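Long-range contact in sensor protein CpxA (Vibrio parahaemolyticus, PDB 3V67), which probably transfers phosphate from ATP to a histidine as a membrane sensor kinase of a two-component system, of which this chain is the periplasmic PAS-fold domain: residues Gln96-Pro107 with Met119-Glu127. Numbering follows the deposited sequence.
Sequences QRLYGRYMIAGP and MYVGFKWNE
Met103 packs over the faces of two aromatic rings, Phe123 and Trp125. Its CB sits 4.0 Å from the centroid of the Phe123 ring, a CH-pi contact. Its CE lies over the indole, 4.0 Å from the centroid of the five-membered ring of Trp125 and 16° off the normal. Bends at chi2 (79°) and chi3 (76°) turn this methyl onto the indole. Ala105 CB and Gln96 OE1 meet the Phe123 ring at its edge. Leu98 CD2 approaches Trp125 CE3 obliquely, at 3.7 Å.

The other side of the sheet carries Tyr102, Ile104 and Tyr120. Tyr102 swings across the neighbouring strand, with Phe123 N over one face of its ring and OH 3.2 Å from Gly122 CA. Gly122 has no side chain to obstruct that phenol. Pro107, which follows a cis peptide bond, puts CB 3.4 Å from Tyr120 CE1. The Tyr120 hydroxyl is hydrogen-bonded to Ser61.

Strands 102-107 and 119-124 belong to an antiparallel hairpin in the central sheet of the PAS fold. Met103 with Phe123 and Ala105 with Val121 are hydrogen-bonded pairs. Each pair is closed by two backbone bonds, among them Val121 N to Ala105 O at 2.9 Å. Helix 14-30 reaches Ala105 and Met119, while helix 75-87 packs on Ile104 and Tyr120.

Beyond the strands, Arg101 NE and Glu127 OE2 form a long salt bridge of 3.9 Å at the exposed end. The pairing is therefore held mainly by backbone hydrogen bonds and apolar packing, with the charged pair probably adding little.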
loop_
_atom_site.group_PDB
_atom_site.type_symbol
_atom_site.label_atom_id
_atom_site.label_comp_id
_atom_site.label_asym_id
_atom_site.label_seq_id
_atom_site.Cartn_x
_atom_site.Cartn_y
_atom_site.Cartn_z
ATOM N N GLN A 96 6.814 1.210 7.498
ATOM C CA GLN A 96 7.652 1.336 6.313
ATOM C C GLN A 96 7.788 2.785 5.851
ATOM O O GLN A 96 6.867 3.588 6.007
ATOM C CB GLN A 96 7.151 0.439 5.177
ATOM C CG GLN A 96 5.764 0.778 4.663
ATOM C CD GLN A 96 5.305 -0.174 3.570
ATOM O OE1 GLN A 96 5.818 -1.286 3.446
ATOM N NE2 GLN A 96 4.336 0.260 2.773
ATOM N N ARG A 97 8.951 3.111 5.295
ATOM C CA ARG A 97 9.231 4.449 4.781
ATOM C C ARG A 97 9.807 4.368 3.371
ATOM O O ARG A 97 10.600 3.475 3.070
ATOM C CB ARG A 97 10.217 5.186 5.688
ATOM C CG ARG A 97 9.600 5.783 6.944
ATOM C CD ARG A 97 10.655 6.484 7.792
ATOM N NE ARG A 97 10.075 7.534 8.624
ATOM C CZ ARG A 97 9.638 7.353 9.865
ATOM N NH1 ARG A 97 9.711 6.156 10.430
ATOM N NH2 ARG A 97 9.127 8.372 10.544
ATOM N N LEU A 98 9.419 5.305 2.514
ATOM C CA LEU A 98 9.897 5.316 1.136
ATOM C C LEU A 98 11.044 6.302 0.940
ATOM O O LEU A 98 10.913 7.492 1.216
ATOM C CB LEU A 98 8.754 5.631 0.168
ATOM C CG LEU A 98 9.078 5.483 -1.320
ATOM C CD1 LEU A 98 9.507 4.061 -1.638
ATOM C CD2 LEU A 98 7.880 5.886 -2.168
ATOM N N TYR A 99 12.169 5.786 0.462
ATOM C CA TYR A 99 13.345 6.595 0.169
ATOM C C TYR A 99 13.593 6.604 -1.334
ATOM O O TYR A 99 14.254 5.714 -1.871
ATOM C CB TYR A 99 14.567 6.044 0.907
ATOM C CG TYR A 99 14.470 6.174 2.410
ATOM C CD1 TYR A 99 14.991 7.285 3.061
ATOM C CD2 TYR A 99 13.849 5.194 3.175
ATOM C CE1 TYR A 99 14.902 7.414 4.428
ATOM C CE2 TYR A 99 13.754 5.315 4.544
ATOM C CZ TYR A 99 14.284 6.427 5.167
ATOM O OH TYR A 99 14.193 6.556 6.536
ATOM N N GLY A 100 13.051 7.612 -2.009
ATOM C CA GLY A 100 13.071 7.652 -3.458
ATOM C C GLY A 100 12.177 6.558 -4.008
ATOM O O GLY A 100 10.955 6.685 -4.018
ATOM N N ARG A 101 12.793 5.471 -4.455
ATOM C CA ARG A 101 12.054 4.320 -4.953
ATOM C C ARG A 101 12.357 3.097 -4.097
ATOM O O ARG A 101 11.956 1.983 -4.429
ATOM C CB ARG A 101 12.420 4.039 -6.412
ATOM C CG ARG A 101 11.894 5.067 -7.405
ATOM C CD ARG A 101 10.487 4.725 -7.872
ATOM N NE ARG A 101 10.035 5.613 -8.942
ATOM C CZ ARG A 101 10.300 5.430 -10.233
ATOM N NH1 ARG A 101 11.025 4.389 -10.622
ATOM N NH2 ARG A 101 9.846 6.289 -11.135
ATOM N N TYR A 102 13.067 3.311 -2.994
ATOM C CA TYR A 102 13.486 2.214 -2.126
ATOM C C TYR A 102 12.723 2.215 -0.806
ATOM O O TYR A 102 12.969 3.047 0.065
ATOM C CB TYR A 102 14.989 2.296 -1.862
ATOM C CG TYR A 102 15.595 1.036 -1.285
ATOM C CD1 TYR A 102 15.656 -0.134 -2.033
ATOM C CD2 TYR A 102 16.121 1.019 0.001
ATOM C CE1 TYR A 102 16.213 -1.285 -1.514
ATOM C CE2 TYR A 102 16.683 -0.129 0.529
ATOM C CZ TYR A 102 16.726 -1.278 -0.234
ATOM O OH TYR A 102 17.285 -2.425 0.284
ATOM N N MET A 103 11.794 1.276 -0.666
ATOM C CA MET A 103 11.007 1.142 0.553
ATOM C C MET A 103 11.768 0.359 1.620
ATOM O O MET A 103 12.457 -0.615 1.318
ATOM C CB MET A 103 9.684 0.435 0.256
ATOM C CG MET A 103 8.725 0.402 1.435
ATOM S SD MET A 103 7.864 1.970 1.645
ATOM C CE MET A 103 6.678 1.863 0.315
ATOM N N ILE A 104 11.636 0.786 2.869
ATOM C CA ILE A 104 12.266 0.091 3.981
ATOM C C ILE A 104 11.261 -0.206 5.082
ATOM O O ILE A 104 10.559 0.694 5.550
ATOM C CB ILE A 104 13.431 0.904 4.555
ATOM C CG1 ILE A 104 14.616 0.866 3.588
ATOM C CG2 ILE A 104 13.832 0.364 5.917
ATOM C CD1 ILE A 104 15.834 1.581 4.093
ATOM N N ALA A 105 11.195 -1.470 5.493
ATOM C CA ALA A 105 10.216 -1.900 6.484
ATOM C C ALA A 105 10.865 -2.521 7.720
ATOM O O ALA A 105 11.831 -3.277 7.615
ATOM C CB ALA A 105 9.227 -2.876 5.854
ATOM N N GLY A 106 10.322 -2.198 8.888
ATOM C CA GLY A 106 10.816 -2.737 10.145
ATOM C C GLY A 106 10.537 -1.814 11.320
ATOM O O GLY A 106 9.823 -0.822 11.178
ATOM N N PRO A 107 11.099 -2.132 12.494
ATOM C CA PRO A 107 11.921 -3.317 12.732
ATOM C C PRO A 107 11.074 -4.481 13.216
ATOM O O PRO A 107 9.968 -4.256 13.712
ATOM C CB PRO A 107 12.823 -2.865 13.877
ATOM C CG PRO A 107 11.951 -1.959 14.678
ATOM C CD PRO A 107 11.075 -1.241 13.670
ATOM N N MET A 119 15.547 -6.763 12.871
ATOM C CA MET A 119 15.661 -7.050 11.452
ATOM C C MET A 119 14.798 -6.087 10.650
ATOM O O MET A 119 13.726 -5.660 11.096
ATOM C CB MET A 119 15.237 -8.493 11.164
ATOM C CG MET A 119 15.632 -8.999 9.782
ATOM S SD MET A 119 14.857 -10.572 9.351
ATOM C CE MET A 119 13.290 -10.001 8.709
ATOM N N TYR A 120 15.280 -5.752 9.462
ATOM C CA TYR A 120 14.597 -4.832 8.572
ATOM C C TYR A 120 14.693 -5.397 7.163
ATOM O O TYR A 120 15.556 -6.230 6.880
ATOM C CB TYR A 120 15.274 -3.464 8.597
ATOM C CG TYR A 120 15.483 -2.855 9.965
ATOM C CD1 TYR A 120 14.640 -1.852 10.434
ATOM C CD2 TYR A 120 16.539 -3.255 10.777
ATOM C CE1 TYR A 120 14.834 -1.277 11.678
ATOM C CE2 TYR A 120 16.738 -2.690 12.027
ATOM C CZ TYR A 120 15.885 -1.702 12.471
ATOM O OH TYR A 120 16.079 -1.135 13.710
ATOM N N VAL A 121 13.815 -4.939 6.278
ATOM C CA VAL A 121 13.854 -5.371 4.886
ATOM C C VAL A 121 13.742 -4.175 3.948
ATOM O O VAL A 121 12.792 -3.397 4.027
ATOM C CB VAL A 121 12.733 -6.392 4.566
ATOM C CG1 VAL A 121 12.762 -6.767 3.098
ATOM C CG2 VAL A 121 12.875 -7.635 5.427
ATOM N N GLY A 122 14.726 -4.028 3.068
ATOM C CA GLY A 122 14.708 -2.993 2.056
ATOM C C GLY A 122 14.371 -3.601 0.712
ATOM O O GLY A 122 14.765 -4.724 0.415
ATOM N N PHE A 123 13.626 -2.864 -0.099
ATOM C CA PHE A 123 13.218 -3.355 -1.407
ATOM C C PHE A 123 12.731 -2.196 -2.253
ATOM O O PHE A 123 11.963 -1.367 -1.781
ATOM C CB PHE A 123 12.123 -4.417 -1.271
ATOM C CG PHE A 123 10.953 -3.988 -0.426
ATOM C CD1 PHE A 123 9.842 -3.395 -1.005
ATOM C CD2 PHE A 123 10.962 -4.191 0.944
ATOM C CE1 PHE A 123 8.765 -3.002 -0.229
ATOM C CE2 PHE A 123 9.887 -3.800 1.726
ATOM C CZ PHE A 123 8.788 -3.207 1.138
ATOM N N LYS A 124 13.181 -2.130 -3.501
ATOM C CA LYS A 124 12.775 -1.032 -4.367
ATOM C C LYS A 124 11.288 -1.116 -4.698
ATOM O O LYS A 124 10.740 -2.198 -4.921
ATOM C CB LYS A 124 13.637 -0.949 -5.632
ATOM C CG LYS A 124 13.243 -1.895 -6.751
ATOM C CD LYS A 124 13.073 -1.134 -8.062
ATOM C CE LYS A 124 14.314 -0.321 -8.406
ATOM N NZ LYS A 124 14.111 0.514 -9.620
ATOM N N TRP A 125 10.639 0.041 -4.703
ATOM C CA TRP A 125 9.198 0.114 -4.861
ATOM C C TRP A 125 8.865 0.844 -6.156
ATOM O O TRP A 125 9.227 2.008 -6.331
ATOM C CB TRP A 125 8.600 0.843 -3.659
ATOM C CG TRP A 125 7.152 0.606 -3.473
ATOM C CD1 TRP A 125 6.539 -0.599 -3.272
ATOM C CD2 TRP A 125 6.118 1.589 -3.452
ATOM N NE1 TRP A 125 5.184 -0.428 -3.138
ATOM C CE2 TRP A 125 4.901 0.914 -3.231
ATOM C CE3 TRP A 125 6.101 2.981 -3.587
ATOM C CZ2 TRP A 125 3.678 1.576 -3.163
ATOM C CZ3 TRP A 125 4.885 3.638 -3.516
ATOM C CH2 TRP A 125 3.694 2.939 -3.302
ATOM N N ASN A 126 8.171 0.159 -7.061
ATOM C CA ASN A 126 7.994 0.663 -8.422
ATOM C C ASN A 126 6.657 1.292 -8.782
ATOM O O ASN A 126 5.959 0.793 -9.666
ATOM C CB ASN A 126 8.339 -0.414 -9.447
ATOM C CG ASN A 126 9.824 -0.596 -9.608
ATOM O OD1 ASN A 126 10.565 0.370 -9.792
ATOM N ND2 ASN A 126 10.273 -1.837 -9.529
ATOM N N GLU A 127 6.371 2.417 -8.123
ATOM C CA GLU A 127 5.346 3.401 -8.506
ATOM C C GLU A 127 4.293 2.926 -9.504
ATOM O O GLU A 127 4.570 2.815 -10.699
ATOM C CB GLU A 127 6.019 4.671 -9.040
ATOM C CG GLU A 127 5.093 5.874 -9.122
ATOM C CD GLU A 127 5.588 7.043 -8.291
ATOM O OE1 GLU A 127 4.909 7.407 -7.306
ATOM O OE2 GLU A 127 6.657 7.600 -8.622
#